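Extracellular ligand-binding receptor (Desulfohalobium retbaense DSM 5692, PDB 5ERE) probably serves as an extracellular solute receptor, binding 2-oxo-4-methylpentanoic acid in a leucine-binding-protein-type module and cytosine in a tandem PAS-like sensor region. Local coordinates at residues 477-482 with 555-560. Sequence-based numbering, arbitrary orientation.
Sequences IFVLQR and YRLALT
Strands 476-480 and 553-561 run antiparallel at the middle of a five-stranded sheet that probably belongs to the second module of the tandem PAS-like sensor, and Phe478 and Ala558 form a hydrogen-bonded pair between them. The ladder illustrates how such a sheet presents two different faces. Ala558 N reaches Phe478 O at 2.9 Å in an almost straight bond (177°), and Phe478 N returns one to Ala558 O; Leu480 and Arg556 repeat the exchange. On the face bearing Phe478, CG sits between the backbone N and the carbonyl carbon (chi1 59°), a turn that helps bring the ring over Ala558, whose CB makes a CH-pi contact 3.8 Å from the ring centroid. Thr560 CG2 meets the edge of that ring, and Met518 of helix 515-520 also touches the Phe478 side chain. An alanine in place of Phe478 would probably open a gap above Ala558 CB and deprive Thr560 CG2 of its aromatic neighbour. Further along this face, Arg556 turns its guanidinium to Met518 O, Val519 O and Ser547 OG. The other face packs against helix 461-470 through Ile477 and Val479; between them Leu557 CD1 touches Val479 CG2 at 3.8 Å and Ile477 CG2 at 3.5 Å.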
loop_
_atom_site.group_PDB
_atom_site.type_symbol
_atom_site.label_atom_id
_atom_site.label_comp_id
_atom_site.label_asym_id
_atom_site.label_seq_id
_atom_site.Cartn_x
_atom_site.Cartn_y
_atom_site.Cartn_z
ATOM N N ILE A 477 7.938 -6.094 8.102
ATOM C CA ILE A 477 8.913 -7.091 7.673
ATOM C C ILE A 477 10.299 -6.665 8.167
ATOM O O ILE A 477 10.708 -5.504 7.965
ATOM C CB ILE A 477 8.909 -7.252 6.144
ATOM C CG1 ILE A 477 7.568 -7.822 5.691
ATOM C CG2 ILE A 477 10.096 -8.112 5.649
ATOM C CD1 ILE A 477 7.442 -8.103 4.265
ATOM N N PHE A 478 11.034 -7.587 8.791
ATOM C CA PHE A 478 12.392 -7.279 9.193
ATOM C C PHE A 478 13.330 -8.377 8.704
ATOM O O PHE A 478 12.888 -9.416 8.227
ATOM C CB PHE A 478 12.497 -7.047 10.720
ATOM C CG PHE A 478 12.060 -8.215 11.568
ATOM C CD1 PHE A 478 10.734 -8.377 11.890
ATOM C CD2 PHE A 478 12.993 -9.130 12.051
ATOM C CE1 PHE A 478 10.322 -9.457 12.705
ATOM C CE2 PHE A 478 12.588 -10.209 12.871
ATOM C CZ PHE A 478 11.260 -10.359 13.191
ATOM N N VAL A 479 14.628 -8.081 8.749
ATOM C CA VAL A 479 15.670 -8.980 8.308
ATOM C C VAL A 479 16.662 -9.248 9.410
ATOM O O VAL A 479 17.210 -8.342 10.018
ATOM C CB VAL A 479 16.414 -8.428 7.093
ATOM C CG1 VAL A 479 17.450 -9.429 6.600
ATOM C CG2 VAL A 479 15.423 -8.128 6.004
ATOM N N LEU A 480 16.877 -10.530 9.661
ATOM C CA LEU A 480 17.804 -10.972 10.690
ATOM C C LEU A 480 18.967 -11.709 10.068
ATOM O O LEU A 480 18.806 -12.493 9.116
ATOM C CB LEU A 480 17.112 -11.914 11.683
ATOM C CG LEU A 480 16.875 -11.488 13.119
ATOM C CD1 LEU A 480 16.169 -10.142 13.161
ATOM C CD2 LEU A 480 16.037 -12.578 13.831
ATOM N N GLN A 481 20.146 -11.488 10.629
ATOM C CA GLN A 481 21.324 -12.292 10.343
ATOM C C GLN A 481 21.260 -13.654 11.020
ATOM O O GLN A 481 20.563 -13.807 12.000
ATOM C CB GLN A 481 22.547 -11.577 10.832
ATOM C CG GLN A 481 23.732 -11.817 10.009
ATOM C CD GLN A 481 24.671 -10.665 10.118
ATOM O OE1 GLN A 481 25.048 -10.090 9.113
ATOM N NE2 GLN A 481 25.041 -10.305 11.346
ATOM N N ARG A 482 22.017 -14.625 10.526
ATOM C CA ARG A 482 21.963 -15.978 11.112
ATOM C C ARG A 482 22.257 -15.968 12.616
ATOM O O ARG A 482 21.518 -16.575 13.389
ATOM C CB ARG A 482 22.937 -16.898 10.402
ATOM C CG ARG A 482 22.405 -18.277 10.133
ATOM C CD ARG A 482 22.731 -19.167 11.246
ATOM N NE ARG A 482 22.292 -20.539 11.024
ATOM C CZ ARG A 482 22.315 -21.464 11.981
ATOM N NH1 ARG A 482 22.724 -21.133 13.207
ATOM N NH2 ARG A 482 21.908 -22.704 11.731
ATOM N N TYR A 555 19.865 -14.863 5.045
ATOM C CA TYR A 555 19.221 -13.956 5.987
ATOM C C TYR A 555 17.802 -14.378 6.177
ATOM O O TYR A 555 17.133 -14.820 5.218
ATOM C CB TYR A 555 19.242 -12.499 5.475
ATOM C CG TYR A 555 20.570 -12.090 4.958
ATOM C CD1 TYR A 555 21.622 -11.824 5.811
ATOM C CD2 TYR A 555 20.786 -11.997 3.600
ATOM C CE1 TYR A 555 22.857 -11.459 5.310
ATOM C CE2 TYR A 555 21.986 -11.645 3.109
ATOM C CZ TYR A 555 23.024 -11.375 3.954
ATOM O OH TYR A 555 24.235 -11.021 3.403
ATOM N N ARG A 556 17.316 -14.189 7.395
ATOM C CA ARG A 556 15.930 -14.454 7.688
ATOM C C ARG A 556 15.105 -13.217 7.442
ATOM O O ARG A 556 15.473 -12.118 7.868
ATOM C CB ARG A 556 15.745 -14.933 9.133
ATOM C CG ARG A 556 16.684 -16.027 9.543
ATOM C CD ARG A 556 16.288 -17.412 8.979
ATOM N NE ARG A 556 17.161 -18.456 9.516
ATOM C CZ ARG A 556 17.985 -19.233 8.809
ATOM N NH1 ARG A 556 18.065 -19.134 7.492
ATOM N NH2 ARG A 556 18.732 -20.142 9.429
ATOM N N LEU A 557 13.982 -13.438 6.753
ATOM C CA LEU A 557 13.034 -12.435 6.334
ATOM C C LEU A 557 11.749 -12.757 7.034
ATOM O O LEU A 557 11.142 -13.808 6.778
ATOM C CB LEU A 557 12.858 -12.451 4.802
ATOM C CG LEU A 557 11.972 -11.380 4.166
ATOM C CD1 LEU A 557 12.693 -10.014 4.158
ATOM C CD2 LEU A 557 11.597 -11.811 2.738
ATOM N N ALA A 558 11.346 -11.877 7.949
ATOM C CA ALA A 558 10.192 -12.139 8.807
ATOM C C ALA A 558 9.144 -11.074 8.622
ATOM O O ALA A 558 9.450 -9.874 8.506
ATOM C CB ALA A 558 10.606 -12.202 10.235
ATOM N N LEU A 559 7.905 -11.531 8.633
ATOM C CA LEU A 559 6.725 -10.685 8.578
ATOM C C LEU A 559 5.902 -10.889 9.824
ATOM O O LEU A 559 5.589 -12.028 10.162
ATOM C CB LEU A 559 5.882 -11.007 7.344
ATOM C CG LEU A 559 4.647 -10.122 7.146
ATOM C CD1 LEU A 559 4.312 -10.127 5.647
ATOM C CD2 LEU A 559 3.428 -10.558 7.956
ATOM N N THR A 560 5.536 -9.785 10.482
ATOM C CA THR A 560 4.648 -9.803 11.624
ATOM C C THR A 560 3.373 -8.991 11.411
ATOM O O THR A 560 3.342 -8.005 10.681
ATOM C CB THR A 560 5.343 -9.256 12.899
ATOM O OG1 THR A 560 5.847 -7.945 12.632
ATOM C CG2 THR A 560 6.491 -10.141 13.322
#